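Side-chain contacts in phenolic acid decarboxylase (Sedimentibacter hydroxybenzoicus, PDB 7AE5), which catalyses the reversible, non-oxidative decarboxylation of 4-hydroxybenzoate and 3,4-dihydroxybenzoate, using prenylated FMN and manganese as cofactors: residues C[367-372]-C[437-442]; C[384-389]-C[402-407]; C[343-346]-C[352-355]; C[84-89]-C[321-326]. All coordinates share one frame; numbering follows the deposited sequence.

Interaction 1 of 4, residues C[367-372]-C[437-442]; sequences GVAFRL and KMIIDA. With RB (rubidium ion), chain Q.
I439 meets A369 and F370 through two separate branches. Its CG2 methyl packs against A369 CB at 3.6 Å. The longer branch ends in CD1, which lies 3.6 Å from F370 CE1 and 3.9 Å from F370 CD1 and also comes within 4.1 Å of A369 CB; the methyl meets the CD1-CE1 bond of the ring obliquely. The two side chains cross at about a right angle. With CG1 of I439 beside the backbone N (chi1 -58°), CG2 falls anti to that N, and the two branches part to reach successive helix residues. F370 starts out pointing away from the strand, and it is the length of its ring that brings CE1 back. All three residues are buried, and the contact is purely apolar.

Around this first shell, A369 also rests on V385 of the adjacent strand, and I439 touches I417 and L373. The ring of F370 meets F370 of a second subunit with their planes nearly parallel, so the helix joins the sheet to a subunit interface.

Two residues along the strand from I439, a rubidium ion is bound by D441 O at 2.5 Å, with D413, T443 O and R407 O among its other ligands. A water 2.5 Å from the rubidium donates to D441 OD2 at 2.6 Å, so this carboxylate reaches the metal through a second-shell bond.

Helix 364-372 packed on an inner strand of a mixed five-stranded sheet is an alpha/beta layer; the helix belongs to the beta-alpha-beta crossover joining the parallel strands 352-357 and 384-388.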
loop_
_atom_site.group_PDB
_atom_site.type_symbol
_atom_site.label_atom_id
_atom_site.label_comp_id
_atom_site.label_asym_id
_atom_site.label_seq_id
_atom_site.Cartn_x
_atom_site.Cartn_y
_atom_site.Cartn_z
ATOM N N GLY C 367 -17.739 -4.021 -8.885
ATOM C CA GLY C 367 -18.294 -3.412 -10.080
ATOM C C GLY C 367 -19.502 -2.550 -9.772
ATOM O O GLY C 367 -19.664 -1.465 -10.336
ATOM N N VAL C 368 -20.362 -3.019 -8.864
ATOM C CA VAL C 368 -21.517 -2.228 -8.448
ATOM C C VAL C 368 -21.062 -0.928 -7.800
ATOM O O VAL C 368 -21.647 0.138 -8.032
ATOM C CB VAL C 368 -22.412 -3.050 -7.502
ATOM C CG1 VAL C 368 -23.459 -2.163 -6.850
ATOM C CG2 VAL C 368 -23.069 -4.192 -8.257
ATOM N N ALA C 369 -20.009 -0.993 -6.982
ATOM C CA ALA C 369 -19.466 0.217 -6.378
ATOM C C ALA C 369 -18.887 1.149 -7.435
ATOM O O ALA C 369 -19.081 2.369 -7.369
ATOM C CB ALA C 369 -18.404 -0.144 -5.341
ATOM N N PHE C 370 -18.169 0.591 -8.417
ATOM C CA PHE C 370 -17.657 1.405 -9.517
ATOM C C PHE C 370 -18.782 2.159 -10.214
ATOM O O PHE C 370 -18.611 3.318 -10.609
ATOM C CB PHE C 370 -16.912 0.533 -10.529
ATOM C CG PHE C 370 -15.617 -0.036 -10.018
ATOM C CD1 PHE C 370 -14.908 0.599 -9.012
ATOM C CD2 PHE C 370 -15.099 -1.202 -10.561
ATOM C CE1 PHE C 370 -13.715 0.077 -8.548
ATOM C CE2 PHE C 370 -13.906 -1.730 -10.103
ATOM C CZ PHE C 370 -13.212 -1.088 -9.095
ATOM N N ARG C 371 -19.940 1.515 -10.375
ATOM C CA ARG C 371 -21.066 2.176 -11.024
ATOM C C ARG C 371 -21.577 3.338 -10.181
ATOM O O ARG C 371 -21.835 4.429 -10.704
ATOM C CB ARG C 371 -22.185 1.170 -11.299
ATOM C CG ARG C 371 -23.250 1.696 -12.247
ATOM C CD ARG C 371 -22.621 2.307 -13.490
ATOM N NE ARG C 371 -23.436 2.113 -14.684
ATOM C CZ ARG C 371 -22.959 1.807 -15.885
ATOM N NH1 ARG C 371 -21.667 1.597 -16.084
ATOM N NH2 ARG C 371 -23.797 1.710 -16.911
ATOM N N LEU C 372 -21.723 3.124 -8.871
ATOM C CA LEU C 372 -22.147 4.209 -7.992
ATOM C C LEU C 372 -21.155 5.361 -8.031
ATOM O O LEU C 372 -21.542 6.529 -8.150
ATOM C CB LEU C 372 -22.304 3.706 -6.559
ATOM C CG LEU C 372 -22.705 4.848 -5.620
ATOM C CD1 LEU C 372 -24.208 4.840 -5.362
ATOM C CD2 LEU C 372 -21.919 4.805 -4.321
ATOM N N LYS C 437 -11.286 7.471 -2.153
ATOM C CA LYS C 437 -12.469 6.641 -1.981
ATOM C C LYS C 437 -12.130 5.352 -1.246
ATOM O O LYS C 437 -11.007 4.841 -1.322
ATOM C CB LYS C 437 -13.095 6.309 -3.336
ATOM C CG LYS C 437 -13.402 7.515 -4.207
ATOM C CD LYS C 437 -14.547 8.341 -3.655
ATOM C CE LYS C 437 -15.045 9.345 -4.686
ATOM N NZ LYS C 437 -16.134 10.205 -4.149
ATOM N N MET C 438 -13.122 4.820 -0.533
ATOM C CA MET C 438 -12.997 3.544 0.159
ATOM C C MET C 438 -14.155 2.647 -0.246
ATOM O O MET C 438 -15.317 2.963 0.031
ATOM C CB MET C 438 -12.964 3.726 1.680
ATOM C CG MET C 438 -12.439 2.500 2.412
ATOM S SD MET C 438 -12.520 2.574 4.214
ATOM C CE MET C 438 -13.392 4.111 4.475
ATOM N N ILE C 439 -13.835 1.538 -0.905
ATOM C CA ILE C 439 -14.809 0.526 -1.291
ATOM C C ILE C 439 -14.612 -0.684 -0.390
ATOM O O ILE C 439 -13.488 -1.176 -0.241
ATOM C CB ILE C 439 -14.661 0.133 -2.772
ATOM C CG1 ILE C 439 -14.820 1.356 -3.674
ATOM C CG2 ILE C 439 -15.665 -0.944 -3.143
ATOM C CD1 ILE C 439 -14.521 1.061 -5.129
ATOM N N ILE C 440 -15.699 -1.162 0.207
ATOM C CA ILE C 440 -15.665 -2.309 1.108
ATOM C C ILE C 440 -16.590 -3.375 0.543
ATOM O O ILE C 440 -17.803 -3.155 0.427
ATOM C CB ILE C 440 -16.074 -1.928 2.539
ATOM C CG1 ILE C 440 -15.155 -0.833 3.082
ATOM C CG2 ILE C 440 -16.030 -3.143 3.450
ATOM C CD1 ILE C 440 -15.553 -0.334 4.448
ATOM N N ASP C 441 -16.023 -4.531 0.196
ATOM C CA ASP C 441 -16.787 -5.632 -0.387
ATOM C C ASP C 441 -17.154 -6.622 0.719
ATOM O O ASP C 441 -16.504 -7.653 0.925
ATOM C CB ASP C 441 -15.997 -6.292 -1.517
ATOM C CG ASP C 441 -16.670 -7.545 -2.048
ATOM O OD1 ASP C 441 -17.903 -7.670 -1.890
ATOM O OD2 ASP C 441 -15.971 -8.400 -2.634
ATOM N N ALA C 442 -18.243 -6.299 1.427
ATOM C CA ALA C 442 -18.792 -7.140 2.485
ATOM C C ALA C 442 -19.688 -8.248 1.947
ATOM O O ALA C 442 -20.631 -8.664 2.634
ATOM C CB ALA C 442 -19.558 -6.287 3.498
HETATM RB RB RB Q . -16.104 -10.059 0.663
HETATM O O HOH W 1 -15.906 -10.766 -1.677
#

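Interaction 2 of 4, residues C[384-389]-C[402-407]; sequences IVIVVD and WALTTR. With RB (rubidium ion), chain Q.
Helix and strand come closest at V388 and A403, whose CA atoms are 6.8 Å apart. Two methyl contacts join the elements. I386 points toward the helix, and its CG2 lies 3.7 Å from L404 CD2, the side chains crossing at about a right angle. The torsion of I386 (chi1 -54°) sets CG2 anti to the backbone N, leaving the CG1 branch beside that N. Further along the strand, V388 CG1 rests 4.1 Å from A403 CB, where the short alanine lets the backbones draw close.

Within the helix segment, hydroxyls bond back to a carbonyl. W402 O accepts from T405 OG1 and from T406 OG1, both at 2.9 Å, and the two donors arrive from opposite faces of the carbonyl plane. T406 OG1 also sits 3.8 Å above one face of the W402 ring, displaced toward its rim. These bonds supplement the backbone bonds of T405 N and T406 N to the same oxygen, which are weak. Beyond them, R407 O binds a rubidium ion at 2.5 Å, a site completed by D413, D441 O, T443 O and a water.

The strand is held between two layers. I386 and L404 both touch I440 on the neighbouring strand 434-441, while V385 turns to A369 and L372 of helix 364-372 on the other face. Outside the helix lies a third subunit: its P280 O accepts from W402 NE1, and its I384 packs on L404, so helix 397-407 lies between its own sheet and that neighbour.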
loop_
_atom_site.group_PDB
_atom_site.type_symbol
_atom_site.label_atom_id
_atom_site.label_comp_id
_atom_site.label_asym_id
_atom_site.label_seq_id
_atom_site.Cartn_x
_atom_site.Cartn_y
_atom_site.Cartn_z
ATOM N N ILE C 384 -17.418 6.526 1.155
ATOM C CA ILE C 384 -17.371 5.203 1.763
ATOM C C ILE C 384 -18.525 4.387 1.201
ATOM O O ILE C 384 -19.696 4.728 1.417
ATOM C CB ILE C 384 -17.438 5.275 3.295
ATOM C CG1 ILE C 384 -16.278 6.120 3.826
ATOM C CG2 ILE C 384 -17.401 3.875 3.893
ATOM C CD1 ILE C 384 -16.326 6.368 5.315
ATOM N N VAL C 385 -18.198 3.316 0.485
ATOM C CA VAL C 385 -19.183 2.489 -0.203
ATOM C C VAL C 385 -19.046 1.061 0.305
ATOM O O VAL C 385 -18.006 0.421 0.103
ATOM C CB VAL C 385 -19.007 2.545 -1.728
ATOM C CG1 VAL C 385 -20.071 1.704 -2.417
ATOM C CG2 VAL C 385 -19.054 3.984 -2.213
ATOM N N ILE C 386 -20.096 0.562 0.951
ATOM C CA ILE C 386 -20.151 -0.801 1.466
ATOM C C ILE C 386 -21.163 -1.577 0.638
ATOM O O ILE C 386 -22.297 -1.121 0.450
ATOM C CB ILE C 386 -20.528 -0.828 2.957
ATOM C CG1 ILE C 386 -19.591 0.071 3.765
ATOM C CG2 ILE C 386 -20.506 -2.254 3.488
ATOM C CD1 ILE C 386 -20.111 0.410 5.141
ATOM N N VAL C 387 -20.758 -2.743 0.144
ATOM C CA VAL C 387 -21.625 -3.614 -0.641
ATOM C C VAL C 387 -21.891 -4.879 0.161
ATOM O O VAL C 387 -20.954 -5.533 0.630
ATOM C CB VAL C 387 -21.010 -3.950 -2.010
ATOM C CG1 VAL C 387 -22.027 -4.675 -2.873
ATOM C CG2 VAL C 387 -20.530 -2.682 -2.699
ATOM N N VAL C 388 -23.169 -5.220 0.316
ATOM C CA VAL C 388 -23.590 -6.391 1.071
ATOM C C VAL C 388 -24.441 -7.276 0.163
ATOM O O VAL C 388 -24.852 -6.877 -0.927
ATOM C CB VAL C 388 -24.360 -6.013 2.350
ATOM C CG1 VAL C 388 -23.496 -5.141 3.255
ATOM C CG2 VAL C 388 -25.653 -5.294 1.991
ATOM N N ASP C 389 -24.706 -8.492 0.637
ATOM C CA ASP C 389 -25.435 -9.462 -0.163
ATOM C C ASP C 389 -26.919 -9.104 -0.239
ATOM O O ASP C 389 -27.409 -8.189 0.428
ATOM C CB ASP C 389 -25.265 -10.871 0.402
ATOM C CG ASP C 389 -23.861 -11.408 0.219
ATOM O OD1 ASP C 389 -23.368 -11.394 -0.930
ATOM O OD2 ASP C 389 -23.257 -11.855 1.218
ATOM N N TRP C 402 -22.636 -7.068 11.016
ATOM C CA TRP C 402 -22.415 -8.504 10.892
ATOM C C TRP C 402 -21.723 -8.839 9.577
ATOM O O TRP C 402 -20.731 -9.576 9.553
ATOM C CB TRP C 402 -23.747 -9.250 10.996
ATOM C CG TRP C 402 -23.652 -10.694 10.588
ATOM C CD1 TRP C 402 -23.082 -11.710 11.297
ATOM C CD2 TRP C 402 -24.124 -11.272 9.365
ATOM N NE1 TRP C 402 -23.182 -12.890 10.598
ATOM C CE2 TRP C 402 -23.815 -12.647 9.407
ATOM C CE3 TRP C 402 -24.781 -10.763 8.241
ATOM C CZ2 TRP C 402 -24.139 -13.517 8.368
ATOM C CZ3 TRP C 402 -25.102 -11.629 7.211
ATOM C CH2 TRP C 402 -24.782 -12.991 7.281
ATOM N N ALA C 403 -22.230 -8.290 8.471
ATOM C CA ALA C 403 -21.635 -8.565 7.168
ATOM C C ALA C 403 -20.197 -8.069 7.100
ATOM O O ALA C 403 -19.347 -8.690 6.453
ATOM C CB ALA C 403 -22.477 -7.931 6.063
ATOM N N LEU C 404 -19.903 -6.950 7.766
ATOM C CA LEU C 404 -18.534 -6.446 7.775
ATOM C C LEU C 404 -17.607 -7.377 8.545
ATOM O O LEU C 404 -16.468 -7.614 8.128
ATOM C CB LEU C 404 -18.494 -5.038 8.368
ATOM C CG LEU C 404 -19.113 -3.928 7.519
ATOM C CD1 LEU C 404 -19.026 -2.593 8.238
ATOM C CD2 LEU C 404 -18.433 -3.855 6.163
ATOM N N THR C 405 -18.077 -7.925 9.663
ATOM C CA THR C 405 -17.211 -8.735 10.509
ATOM C C THR C 405 -17.013 -10.158 9.997
ATOM O O THR C 405 -16.109 -10.842 10.486
ATOM C CB THR C 405 -17.765 -8.781 11.937
ATOM O OG1 THR C 405 -19.081 -9.350 11.928
ATOM C CG2 THR C 405 -17.820 -7.382 12.534
ATOM N N THR C 406 -17.817 -10.628 9.037
ATOM C CA THR C 406 -17.721 -12.014 8.589
ATOM C C THR C 406 -17.447 -12.201 7.098
ATOM O O THR C 406 -17.088 -13.315 6.700
ATOM C CB THR C 406 -19.000 -12.792 8.956
ATOM O OG1 THR C 406 -20.147 -12.160 8.372
ATOM C CG2 THR C 406 -19.177 -12.864 10.471
ATOM N N ARG C 407 -17.604 -11.166 6.267
ATOM C CA ARG C 407 -17.369 -11.276 4.831
ATOM C C ARG C 407 -16.298 -10.324 4.314
ATOM O O ARG C 407 -16.030 -10.313 3.102
ATOM C CB ARG C 407 -18.668 -11.028 4.050
ATOM C CG ARG C 407 -19.909 -11.635 4.677
ATOM C CD ARG C 407 -19.983 -13.131 4.431
ATOM N NE ARG C 407 -20.313 -13.859 5.651
ATOM C CZ ARG C 407 -21.043 -14.964 5.687
ATOM N NH1 ARG C 407 -21.316 -15.575 6.829
ATOM N NH2 ARG C 407 -21.514 -15.469 4.550
HETATM RB RB RB Q . -16.104 -10.059 0.663
HETATM O O HOH W 1 -15.906 -10.766 -1.677
#

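Interaction 3 of 4, residues C[343-346]-C[352-355]; sequences VNAM and GVII
With CG anti to the backbone N (chi1 170°), N344 is laid side by side with I354, both side chains pointing the same way, and its ND2 comes 3.9 Å from I354 CD1. The same torsion carries OD1 forward along its own strand, where it accepts from M346 N at 3.3 Å, forming an Asx turn. The amide's other end is fixed too, since ND2 bonds to P394 O and to Y347 OH. Replacing N344 with an alanine is likely to leave P394 O, Y347 OH and M346 N without this side-chain partner and open a gap beside I354 CD1.

Beneath these groups the backbones form an antiparallel hydrogen-bonded pair. N344 N donates to I354 O at 2.7 Å and I354 N returns the bond to N344 O at 2.8 Å, both nearly straight at 167°. N344 O receives in addition a CA-H...O contact from V353 CA at 3.3 Å.

On the opposite face of the sheet V343 and I355 form the neighbouring non-hydrogen-bonded pair, with V343 CG2 and I355 CG2 4.2 Å apart. V343 CG1 reaches V353 CG1 at 4.0 Å, and A345 CB meets V353 CG2 at 4.1 Å, so each methyl of V353 has its own partner. This aliphatic side is covered by helices 323-336 and 364-372, whereas I354 leans on L397 and V400 of helix 397-407.

The segment axes run at 166° to each other, and just four residues separate strands 340-347 and 352-357: this is a beta hairpin whose first strand is outermost, within this chain, in the mixed five-stranded sheet.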
loop_
_atom_site.group_PDB
_atom_site.type_symbol
_atom_site.label_atom_id
_atom_site.label_comp_id
_atom_site.label_asym_id
_atom_site.label_seq_id
_atom_site.Cartn_x
_atom_site.Cartn_y
_atom_site.Cartn_z
ATOM N N VAL C 343 -30.354 0.552 -2.190
ATOM C CA VAL C 343 -29.271 1.501 -1.958
ATOM C C VAL C 343 -29.626 2.329 -0.730
ATOM O O VAL C 343 -30.692 2.956 -0.684
ATOM C CB VAL C 343 -29.026 2.407 -3.175
ATOM C CG1 VAL C 343 -27.989 3.473 -2.841
ATOM C CG2 VAL C 343 -28.576 1.579 -4.367
ATOM N N ASN C 344 -28.739 2.321 0.262
ATOM C CA ASN C 344 -28.869 3.133 1.469
ATOM C C ASN C 344 -27.812 4.231 1.379
ATOM O O ASN C 344 -26.644 4.011 1.714
ATOM C CB ASN C 344 -28.705 2.271 2.722
ATOM C CG ASN C 344 -28.596 3.090 4.002
ATOM O OD1 ASN C 344 -28.773 4.307 4.002
ATOM N ND2 ASN C 344 -28.315 2.411 5.110
ATOM N N ALA C 345 -28.227 5.413 0.926
ATOM C CA ALA C 345 -27.345 6.565 0.775
ATOM C C ALA C 345 -27.752 7.698 1.715
ATOM O O ALA C 345 -27.753 8.871 1.337
ATOM C CB ALA C 345 -27.335 7.050 -0.673
ATOM N N MET C 346 -28.086 7.355 2.956
ATOM C CA MET C 346 -28.719 8.279 3.892
ATOM C C MET C 346 -27.740 9.078 4.744
ATOM O O MET C 346 -28.184 9.855 5.595
ATOM C CB MET C 346 -29.656 7.510 4.830
ATOM C CG MET C 346 -30.739 6.697 4.148
ATOM S SD MET C 346 -31.850 5.944 5.356
ATOM C CE MET C 346 -30.752 5.735 6.760
ATOM N N GLY C 352 -21.696 8.450 2.724
ATOM C CA GLY C 352 -21.673 7.039 3.077
ATOM C C GLY C 352 -22.819 6.314 2.390
ATOM O O GLY C 352 -23.971 6.747 2.460
ATOM N N VAL C 353 -22.484 5.212 1.717
ATOM C CA VAL C 353 -23.444 4.472 0.902
ATOM C C VAL C 353 -23.301 2.986 1.196
ATOM O O VAL C 353 -22.183 2.462 1.245
ATOM C CB VAL C 353 -23.247 4.738 -0.605
ATOM C CG1 VAL C 353 -24.278 3.975 -1.423
ATOM C CG2 VAL C 353 -23.334 6.226 -0.903
ATOM N N ILE C 354 -24.429 2.308 1.386
ATOM C CA ILE C 354 -24.472 0.859 1.540
ATOM C C ILE C 354 -25.398 0.304 0.470
ATOM O O ILE C 354 -26.582 0.663 0.419
ATOM C CB ILE C 354 -24.940 0.440 2.943
ATOM C CG1 ILE C 354 -24.235 1.277 4.010
ATOM C CG2 ILE C 354 -24.687 -1.044 3.168
ATOM C CD1 ILE C 354 -24.711 0.997 5.405
ATOM N N ILE C 355 -24.864 -0.566 -0.384
ATOM C CA ILE C 355 -25.617 -1.183 -1.470
ATOM C C ILE C 355 -25.769 -2.666 -1.174
ATOM O O ILE C 355 -24.778 -3.358 -0.916
ATOM C CB ILE C 355 -24.929 -0.981 -2.831
ATOM C CG1 ILE C 355 -24.648 0.497 -3.088
ATOM C CG2 ILE C 355 -25.776 -1.572 -3.951
ATOM C CD1 ILE C 355 -23.517 0.730 -4.068
#

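Interaction 4 of 4, residues C[84-89]-C[321-326]; sequences TSTKDQ and MALNTS
L323, at the start of helix 323-336, points its isobutyl group at T86 and Q89, in the N-capped first turn of helix 86-96; the contact thus joins the N-terminal and C-terminal domains of the UbiD fold. The leucine's CG lies beside its backbone N (chi1 -63°) and sends the two methyls across the gap. CD1 does most of the touching: it is 3.8 Å from Q89 C, 4.0 Å from Q89 CB and 4.1 Å from T86 O, and so lies against backbone as much as side chain. CD2 is turned to T86 CG2 more loosely, at 4.3 Å. The CA atoms of Q89 and L323 are well apart, and the leucine spans the interval. W71, F90, L93, F395 and M346 also pack on L323, which is buried.

Of the Q89 side chain, CB is the atom that meets the leucine. The rest of the chain, extended beyond CG, runs to the start of the helix, where NE2 donates to T84 O at 3.0 Å, almost straight at 166° and with the acceptor in the amide plane. W71 O takes a further bond from NE2, and OE1 pairs with H74 ND1. NE2 thus faces two carbonyl oxygens, which can only accept, and this supports the amide's orientation. S85 caps the same turn, its OG accepting from D88 N.

On the partner helix two hydroxyls turn back to carbonyls one turn earlier. T325 OG1 donates to M321 O at 2.7 Å; S326 OG donates to A322 O at 2.8 Å and is also hydrogen-bonded to A345 N.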
loop_
_atom_site.group_PDB
_atom_site.type_symbol
_atom_site.label_atom_id
_atom_site.label_comp_id
_atom_site.label_asym_id
_atom_site.label_seq_id
_atom_site.Cartn_x
_atom_site.Cartn_y
_atom_site.Cartn_z
ATOM N N THR C 84 -43.222 0.819 10.184
ATOM C CA THR C 84 -42.685 0.294 8.936
ATOM C C THR C 84 -41.172 0.463 8.887
ATOM O O THR C 84 -40.649 1.559 9.107
ATOM C CB THR C 84 -43.334 1.004 7.746
ATOM O OG1 THR C 84 -44.756 0.840 7.806
ATOM C CG2 THR C 84 -42.818 0.432 6.438
ATOM N N SER C 85 -40.475 -0.636 8.612
ATOM C CA SER C 85 -39.023 -0.611 8.539
ATOM C C SER C 85 -38.558 0.377 7.475
ATOM O O SER C 85 -39.285 0.713 6.536
ATOM C CB SER C 85 -38.479 -2.004 8.229
ATOM O OG SER C 85 -38.431 -2.225 6.830
ATOM N N THR C 86 -37.319 0.846 7.636
ATOM C CA THR C 86 -36.773 1.825 6.704
ATOM C C THR C 86 -36.649 1.242 5.301
ATOM O O THR C 86 -36.907 1.933 4.308
ATOM C CB THR C 86 -35.418 2.326 7.207
ATOM O OG1 THR C 86 -35.578 2.894 8.513
ATOM C CG2 THR C 86 -34.861 3.389 6.274
ATOM N N LYS C 87 -36.267 -0.034 5.201
ATOM C CA LYS C 87 -36.175 -0.684 3.898
ATOM C C LYS C 87 -37.529 -0.696 3.196
ATOM O O LYS C 87 -37.622 -0.408 1.997
ATOM C CB LYS C 87 -35.640 -2.106 4.062
ATOM C CG LYS C 87 -35.726 -2.963 2.807
ATOM C CD LYS C 87 -35.155 -4.352 3.057
ATOM C CE LYS C 87 -34.411 -4.890 1.841
ATOM N NZ LYS C 87 -34.351 -6.392 1.833
ATOM N N ASP C 88 -38.595 -1.024 3.932
ATOM C CA ASP C 88 -39.923 -1.053 3.325
ATOM C C ASP C 88 -40.392 0.349 2.956
ATOM O O ASP C 88 -41.084 0.530 1.948
ATOM C CB ASP C 88 -40.919 -1.729 4.264
ATOM C CG ASP C 88 -40.871 -3.242 4.170
ATOM O OD1 ASP C 88 -41.366 -3.912 5.099
ATOM O OD2 ASP C 88 -40.335 -3.762 3.168
ATOM N N GLN C 89 -40.033 1.352 3.763
ATOM C CA GLN C 89 -40.299 2.735 3.374
ATOM C C GLN C 89 -39.542 3.094 2.104
ATOM O O GLN C 89 -40.039 3.854 1.265
ATOM C CB GLN C 89 -39.919 3.693 4.506
ATOM C CG GLN C 89 -40.714 3.529 5.791
ATOM C CD GLN C 89 -40.510 4.692 6.748
ATOM O OE1 GLN C 89 -40.552 5.855 6.347
ATOM N NE2 GLN C 89 -40.286 4.381 8.020
ATOM N N MET C 321 -33.287 14.210 3.972
ATOM C CA MET C 321 -32.354 13.916 2.892
ATOM C C MET C 321 -32.020 12.433 2.792
ATOM O O MET C 321 -31.095 12.069 2.056
ATOM C CB MET C 321 -31.058 14.717 3.064
ATOM C CG MET C 321 -31.260 16.213 3.239
ATOM S SD MET C 321 -29.824 17.004 3.987
ATOM C CE MET C 321 -28.540 16.528 2.838
ATOM N N ALA C 322 -32.746 11.571 3.502
ATOM C CA ALA C 322 -32.340 10.171 3.623
ATOM C C ALA C 322 -32.722 9.362 2.386
ATOM O O ALA C 322 -31.860 8.979 1.589
ATOM C CB ALA C 322 -32.951 9.562 4.889
ATOM N N LEU C 323 -34.017 9.091 2.215
ATOM C CA LEU C 323 -34.465 8.202 1.149
ATOM C C LEU C 323 -34.641 8.911 -0.187
ATOM O O LEU C 323 -34.568 8.256 -1.233
ATOM C CB LEU C 323 -35.775 7.524 1.554
ATOM C CG LEU C 323 -35.695 6.618 2.784
ATOM C CD1 LEU C 323 -36.948 5.768 2.914
ATOM C CD2 LEU C 323 -34.455 5.738 2.721
ATOM N N ASN C 324 -34.878 10.225 -0.182
ATOM C CA ASN C 324 -34.950 10.962 -1.438
ATOM C C ASN C 324 -33.585 11.091 -2.099
ATOM O O ASN C 324 -33.512 11.431 -3.284
ATOM C CB ASN C 324 -35.558 12.348 -1.212
ATOM C CG ASN C 324 -35.036 13.016 0.045
ATOM O OD1 ASN C 324 -34.648 12.348 1.004
ATOM N ND2 ASN C 324 -35.030 14.346 0.048
ATOM N N THR C 325 -32.507 10.842 -1.355
ATOM C CA THR C 325 -31.191 10.705 -1.966
ATOM C C THR C 325 -30.975 9.288 -2.481
ATOM O O THR C 325 -30.355 9.090 -3.531
ATOM C CB THR C 325 -30.101 11.074 -0.955
ATOM O OG1 THR C 325 -30.308 12.413 -0.487
ATOM C CG2 THR C 325 -28.716 10.966 -1.584
ATOM N N SER C 326 -31.511 8.294 -1.767
ATOM C CA SER C 326 -31.198 6.898 -2.053
ATOM C C SER C 326 -31.988 6.357 -3.239
ATOM O O SER C 326 -31.463 5.549 -4.014
ATOM C CB SER C 326 -31.459 6.045 -0.812
ATOM O OG SER C 326 -30.935 6.659 0.351
#

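Overall arrangement
From the N terminus, interaction 4 closes first: 84-89 is brought to 321-326 across 231 intervening residues, which include the large antiparallel sheet. Helix 323-336 then leads into strand 340-347, and interaction 3 closes a short hairpin; S326 and M346 link these two contacts directly. Interaction 1 opens at 367 and closes at 437, and interaction 2 is nested within that loop; none cross. Interactions 1, 2 and 3 share one mixed sheet, where strand 384-388 bonds to 352-357 on one flank and 434-441 on the other. Interactions 1 and 2 place helices on opposite faces of it and meet again at the rubidium ion.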